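Side-chain contacts in DNA helicase RecQ (Deinococcus radiodurans, PDB 4Q48), which probably couples ATP hydrolysis to the unwinding of duplex DNA by translocating in the 3'-5' direction: residues Y214-K219 / T380-V385; E318-E323 / L373-A378. All coordinates share one frame; numbering follows the deposited sequence.

Contact 1 (Y214-K219 / T380-V385). With ZN (zinc ion), chain C.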
loop_
_atom_site.group_PDB
_atom_site.type_symbol
_atom_site.label_atom_id
_atom_site.label_comp_id
_atom_site.label_asym_id
_atom_site.label_seq_id
_atom_site.Cartn_x
_atom_site.Cartn_y
_atom_site.Cartn_z
ATOM N N TYR A 214 -5.023 13.004 -10.209
ATOM C CA TYR A 214 -3.809 12.246 -10.600
ATOM C C TYR A 214 -3.447 12.370 -12.092
ATOM O O TYR A 214 -4.305 12.215 -12.971
ATOM C CB TYR A 214 -3.948 10.765 -10.222
ATOM C CG TYR A 214 -4.038 10.558 -8.728
ATOM C CD1 TYR A 214 -2.894 10.406 -7.947
ATOM C CD2 TYR A 214 -5.276 10.556 -8.095
ATOM C CE1 TYR A 214 -2.988 10.230 -6.578
ATOM C CE2 TYR A 214 -5.381 10.407 -6.735
ATOM C CZ TYR A 214 -4.241 10.238 -5.977
ATOM O OH TYR A 214 -4.390 10.079 -4.619
ATOM N N ARG A 215 -2.183 12.706 -12.352
ATOM C CA ARG A 215 -1.669 12.796 -13.711
ATOM C C ARG A 215 -0.306 12.163 -13.893
ATOM O O ARG A 215 0.637 12.446 -13.141
ATOM C CB ARG A 215 -1.558 14.243 -14.172
ATOM C CG ARG A 215 -2.859 15.000 -14.308
ATOM C CD ARG A 215 -2.534 16.371 -14.867
ATOM N NE ARG A 215 -3.431 17.364 -14.312
ATOM C CZ ARG A 215 -3.215 18.666 -14.378
ATOM N NH1 ARG A 215 -2.119 19.103 -14.972
ATOM N NH2 ARG A 215 -4.088 19.505 -13.832
ATOM N N VAL A 216 -0.206 11.338 -14.931
ATOM C CA VAL A 216 1.059 10.762 -15.355
ATOM C C VAL A 216 1.175 11.028 -16.855
ATOM O O VAL A 216 0.198 10.922 -17.580
ATOM C CB VAL A 216 1.134 9.246 -15.053
ATOM C CG1 VAL A 216 2.471 8.701 -15.453
ATOM C CG2 VAL A 216 0.868 8.970 -13.569
ATOM N N GLY A 217 2.352 11.409 -17.321
ATOM C CA GLY A 217 2.532 11.678 -18.731
ATOM C C GLY A 217 3.981 11.458 -19.118
ATOM O O GLY A 217 4.837 11.195 -18.242
ATOM N N LEU A 218 4.276 11.635 -20.412
ATOM C CA LEU A 218 5.591 11.284 -20.957
ATOM C C LEU A 218 6.624 12.374 -20.702
ATOM O O LEU A 218 6.356 13.526 -20.939
ATOM C CB LEU A 218 5.461 11.018 -22.467
ATOM C CG LEU A 218 6.771 10.869 -23.253
ATOM C CD1 LEU A 218 7.640 9.817 -22.637
ATOM C CD2 LEU A 218 6.534 10.577 -24.739
ATOM N N LYS A 219 7.805 11.988 -20.220
ATOM C CA LYS A 219 8.900 12.937 -19.954
ATOM C C LYS A 219 9.411 13.578 -21.230
ATOM O O LYS A 219 9.716 12.879 -22.187
ATOM C CB LYS A 219 10.042 12.231 -19.226
ATOM C CG LYS A 219 11.210 13.120 -18.867
ATOM C CD LYS A 219 11.590 12.959 -17.410
ATOM C CE LYS A 219 12.350 11.732 -17.158
ATOM N NZ LYS A 219 12.576 11.560 -15.698
ATOM N N THR A 380 -7.770 3.027 -18.776
ATOM C CA THR A 380 -8.964 3.493 -18.102
ATOM C C THR A 380 -8.523 4.167 -16.820
ATOM O O THR A 380 -7.390 3.988 -16.398
ATOM C CB THR A 380 -9.932 2.313 -17.808
ATOM O OG1 THR A 380 -9.225 1.253 -17.115
ATOM C CG2 THR A 380 -10.477 1.745 -19.113
ATOM N N CYS A 381 -9.424 4.929 -16.216
ATOM C CA CYS A 381 -9.205 5.687 -14.965
ATOM C C CYS A 381 -8.000 5.279 -14.120
ATOM O O CYS A 381 -7.915 4.121 -13.695
ATOM C CB CYS A 381 -10.463 5.574 -14.121
ATOM S SG CYS A 381 -10.463 6.486 -12.560
ATOM N N ARG A 382 -7.058 6.202 -13.907
ATOM C CA ARG A 382 -5.868 5.898 -13.099
ATOM C C ARG A 382 -6.220 5.581 -11.662
ATOM O O ARG A 382 -5.584 4.735 -11.053
ATOM C CB ARG A 382 -4.889 7.059 -13.032
ATOM C CG ARG A 382 -4.607 7.752 -14.285
ATOM C CD ARG A 382 -3.314 8.448 -14.112
ATOM N NE ARG A 382 -2.314 7.529 -14.589
ATOM C CZ ARG A 382 -1.948 7.475 -15.855
ATOM N NH1 ARG A 382 -2.481 8.324 -16.730
ATOM N NH2 ARG A 382 -1.043 6.593 -16.234
ATOM N N ARG A 383 -7.195 6.311 -11.118
ATOM C CA ARG A 383 -7.531 6.221 -9.705
ATOM C C ARG A 383 -7.999 4.803 -9.388
ATOM O O ARG A 383 -7.492 4.186 -8.461
ATOM C CB ARG A 383 -8.609 7.248 -9.324
ATOM C CG ARG A 383 -8.662 7.593 -7.833
ATOM C CD ARG A 383 -9.746 8.585 -7.501
ATOM N NE ARG A 383 -9.501 9.885 -8.100
ATOM C CZ ARG A 383 -8.878 10.884 -7.481
ATOM N NH1 ARG A 383 -8.451 10.708 -6.238
ATOM N NH2 ARG A 383 -8.693 12.059 -8.094
ATOM N N GLN A 384 -8.895 4.265 -10.218
ATOM C CA GLN A 384 -9.346 2.888 -10.073
ATOM C C GLN A 384 -8.168 1.919 -9.986
ATOM O O GLN A 384 -8.149 1.051 -9.103
ATOM C CB GLN A 384 -10.266 2.474 -11.218
ATOM C CG GLN A 384 -11.703 2.933 -11.057
ATOM C CD GLN A 384 -12.581 2.618 -12.266
ATOM O OE1 GLN A 384 -12.111 2.534 -13.407
ATOM N NE2 GLN A 384 -13.874 2.467 -12.019
ATOM N N VAL A 385 -7.182 2.066 -10.863
ATOM C CA VAL A 385 -6.037 1.160 -10.854
ATOM C C VAL A 385 -5.218 1.304 -9.587
ATOM O O VAL A 385 -4.774 0.307 -9.017
ATOM C CB VAL A 385 -5.126 1.385 -12.078
ATOM C CG1 VAL A 385 -3.758 0.709 -11.897
ATOM C CG2 VAL A 385 -5.806 0.910 -13.377
HETATM ZN ZN ZN C . -10.263 8.742 -13.239
#
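Arg-382 reaches from the first turn of helix 382-389 to Val-216 on strand 212-218. Its CB points toward the strand, and CD is the first atom to come near it, 4.1 Å from Tyr-214 O. A bend at chi3 (92°) then turns the guanidinium so that Val-216 CB sits over the centre of one face, 3.6 Å from Arg-382 CZ. The CG2 methyl leans toward NE, with Arg-382 NE 3.6 Å from Val-216 CG2. At the tip, NH1 forms a salt bridge with Asp-402, and NH2 lies near Tyr-375 O, a probable bond. Asp-402 also accepts from Val-216 N, so one carboxylate ties the outermost strand of the second RecA-like sheet to the zinc-binding module. A leucine in place of Arg-382 would probably leave Asp-402 without its charged mate and Val-216 without its flat cover. Arg-383 approaches Tyr-214 differently: its guanidinium stands at the edge of the ring, the two planes 72° apart, and Tyr-214 CD2 lies over the rim of one guanidinium face. NH1 of Arg-383 pairs with Asp-208 while NH2 bonds to Ile-212 O, which fixes the rotation of the group. Just before the helix, Cys-381 SG binds zinc at 2.4 Å, together with Cys-398, Cys-401 and Cys-404, and as N-cap accepts from Gln-384 N at 3.6 Å.

Contact 2 (E318-E323 / L373-A378)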
loop_
_atom_site.group_PDB
_atom_site.type_symbol
_atom_site.label_atom_id
_atom_site.label_comp_id
_atom_site.label_asym_id
_atom_site.label_seq_id
_atom_site.Cartn_x
_atom_site.Cartn_y
_atom_site.Cartn_z
ATOM N N GLU A 318 3.416 1.983 -3.237
ATOM C CA GLU A 318 3.343 2.407 -1.834
ATOM C C GLU A 318 3.961 3.795 -1.660
ATOM O O GLU A 318 3.324 4.706 -1.119
ATOM C CB GLU A 318 4.092 1.432 -0.928
ATOM C CG GLU A 318 3.505 0.060 -0.798
ATOM C CD GLU A 318 4.007 -0.873 -1.886
ATOM O OE1 GLU A 318 4.374 -0.383 -2.980
ATOM O OE2 GLU A 318 4.085 -2.097 -1.625
ATOM N N GLY A 319 5.184 3.956 -2.170
ATOM C CA GLY A 319 5.887 5.220 -2.098
ATOM C C GLY A 319 5.186 6.332 -2.847
ATOM O O GLY A 319 5.095 7.458 -2.363
ATOM N N TYR A 320 4.689 6.006 -4.032
ATOM C CA TYR A 320 3.984 6.968 -4.860
ATOM C C TYR A 320 2.748 7.476 -4.118
ATOM O O TYR A 320 2.469 8.683 -4.081
ATOM C CB TYR A 320 3.628 6.345 -6.214
ATOM C CG TYR A 320 2.779 7.228 -7.085
ATOM C CD1 TYR A 320 3.321 8.297 -7.781
ATOM C CD2 TYR A 320 1.412 7.016 -7.177
ATOM C CE1 TYR A 320 2.517 9.118 -8.567
ATOM C CE2 TYR A 320 0.613 7.821 -7.953
ATOM C CZ TYR A 320 1.162 8.874 -8.649
ATOM O OH TYR A 320 0.331 9.665 -9.425
ATOM N N TYR A 321 2.010 6.563 -3.513
ATOM C CA TYR A 321 0.820 6.952 -2.766
ATOM C C TYR A 321 1.156 7.810 -1.533
ATOM O O TYR A 321 0.453 8.780 -1.221
ATOM C CB TYR A 321 0.043 5.713 -2.336
ATOM C CG TYR A 321 -1.192 6.049 -1.586
ATOM C CD1 TYR A 321 -2.370 6.368 -2.261
ATOM C CD2 TYR A 321 -1.184 6.105 -0.200
ATOM C CE1 TYR A 321 -3.524 6.693 -1.563
ATOM C CE2 TYR A 321 -2.319 6.443 0.502
ATOM C CZ TYR A 321 -3.481 6.727 -0.178
ATOM O OH TYR A 321 -4.593 7.040 0.548
ATOM N N GLN A 322 2.229 7.474 -0.825
ATOM C CA GLN A 322 2.535 8.247 0.365
ATOM C C GLN A 322 3.024 9.618 -0.101
ATOM O O GLN A 322 2.665 10.650 0.473
ATOM C CB GLN A 322 3.593 7.582 1.262
ATOM C CG GLN A 322 4.293 8.625 2.151
ATOM C CD GLN A 322 5.554 8.147 2.868
ATOM O OE1 GLN A 322 6.425 7.500 2.272
ATOM N NE2 GLN A 322 5.678 8.509 4.146
ATOM N N GLU A 323 3.813 9.640 -1.169
ATOM C CA GLU A 323 4.358 10.906 -1.618
ATOM C C GLU A 323 3.275 11.842 -2.187
ATOM O O GLU A 323 3.108 12.939 -1.701
ATOM C CB GLU A 323 5.460 10.669 -2.637
ATOM C CG GLU A 323 6.767 10.297 -2.010
ATOM C CD GLU A 323 7.629 9.442 -2.922
ATOM O OE1 GLU A 323 7.501 9.584 -4.159
ATOM O OE2 GLU A 323 8.413 8.606 -2.405
ATOM N N LEU A 373 4.373 0.471 -13.369
ATOM C CA LEU A 373 4.236 0.622 -14.813
ATOM C C LEU A 373 2.810 0.345 -15.299
ATOM O O LEU A 373 2.296 1.034 -16.186
ATOM C CB LEU A 373 5.228 -0.295 -15.529
ATOM C CG LEU A 373 6.692 0.146 -15.444
ATOM C CD1 LEU A 373 7.577 -0.765 -16.252
ATOM C CD2 LEU A 373 6.838 1.548 -15.971
ATOM N N THR A 374 2.159 -0.653 -14.724
ATOM C CA THR A 374 0.779 -0.930 -15.093
ATOM C C THR A 374 -0.112 0.261 -14.750
ATOM O O THR A 374 -1.004 0.606 -15.522
ATOM C CB THR A 374 0.306 -2.202 -14.435
ATOM O OG1 THR A 374 1.059 -3.278 -14.997
ATOM C CG2 THR A 374 -1.144 -2.448 -14.688
ATOM N N TYR A 375 0.138 0.903 -13.605
ATOM C CA TYR A 375 -0.591 2.117 -13.236
ATOM C C TYR A 375 -0.247 3.253 -14.195
ATOM O O TYR A 375 -1.137 3.974 -14.647
ATOM C CB TYR A 375 -0.310 2.518 -11.785
ATOM C CG TYR A 375 -0.716 3.931 -11.432
ATOM C CD1 TYR A 375 -2.053 4.290 -11.329
ATOM C CD2 TYR A 375 0.240 4.907 -11.193
ATOM C CE1 TYR A 375 -2.429 5.578 -11.011
ATOM C CE2 TYR A 375 -0.123 6.197 -10.877
ATOM C CZ TYR A 375 -1.463 6.524 -10.775
ATOM O OH TYR A 375 -1.826 7.809 -10.434
ATOM N N CYS A 376 1.032 3.423 -14.515
ATOM C CA CYS A 376 1.421 4.492 -15.438
ATOM C C CYS A 376 0.722 4.360 -16.793
ATOM O O CYS A 376 0.440 5.351 -17.453
ATOM C CB CYS A 376 2.947 4.537 -15.623
ATOM S SG CYS A 376 3.854 5.072 -14.115
ATOM N N GLU A 377 0.466 3.134 -17.211
ATOM C CA GLU A 377 -0.048 2.872 -18.557
ATOM C C GLU A 377 -1.559 2.742 -18.671
ATOM O O GLU A 377 -2.062 2.275 -19.704
ATOM C CB GLU A 377 0.624 1.607 -19.106
ATOM C CG GLU A 377 1.947 1.892 -19.771
ATOM C CD GLU A 377 2.883 0.715 -19.710
ATOM O OE1 GLU A 377 2.392 -0.414 -19.490
ATOM O OE2 GLU A 377 4.113 0.925 -19.853
ATOM N N ALA A 378 -2.280 3.115 -17.619
ATOM C CA ALA A 378 -3.719 2.852 -17.569
ATOM C C ALA A 378 -4.466 3.365 -18.790
ATOM O O ALA A 378 -4.227 4.474 -19.292
ATOM C CB ALA A 378 -4.316 3.431 -16.324
#
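The rings of Tyr-320 and Tyr-375 meet obliquely, their planes 52° apart and their centroids separated by 5.3 Å. At the edge of the Tyr-375 ring, in its plane, lies the hydroxyl of Tyr-320; the Arg-382 guanidinium lies over one face of this ring in a cation-pi interaction. The Tyr-320 ring in turn meets the ring of His-310. Between the two tyrosines the touching is done by the CE2 sides: Tyr-320 CE2 is 3.4 Å from Tyr-375 CE2, and 3.5 Å from Tyr-375 OH. The hydroxyls then join directly, Tyr-320 OH lying 3.0 Å from Tyr-375 OH in a hydrogen bond that either could donate. Both residues are buried, and the bond gives each hydroxyl a polar partner there. The two side chains cross at about a right angle. With chi1 at 174° in Tyr-320 and 165° in Tyr-375, both rings extend away from the backbone nitrogen and span a CA separation of 10.7 Å. Helix 317-324 belongs to the second RecA-like domain and carries the start of helicase motif VI, at Gln-322, as in other superfamily 2 helicases. Helix 359-376 belongs to the zinc-binding module, and the tyrosine pair joins the two. A salt bridge from Glu-318 to Lys-368 links the same pair of helices. Tyr-375 stands in the last turn of its helix and also touches Leu-386 of helix 382-389, while Tyr-320 packs on Met-338 of strand 334-340, within the parallel sheet of the second RecA-like domain, and on Pro-314 in the loop before its own helix.

The centres of contacts 1 and 2 are about 8 Å apart, and along the chain contact 2 is nested within the loop closed by contact 1: strand 212-218 comes first, then helix 317-324, then the consecutive helices 359-376 and 382-389. Tyr-214 bridges the two, its CB 3.6 Å from Tyr-375 OH and its CD1 3.6 Å from Tyr-320 OH. Together the contacts seat both zinc-module helices against the second RecA-like domain, one set of side chains on its outermost strand and the other on the helix in which motif VI begins. The zinc site is thus built onto this lobe of the helicase core.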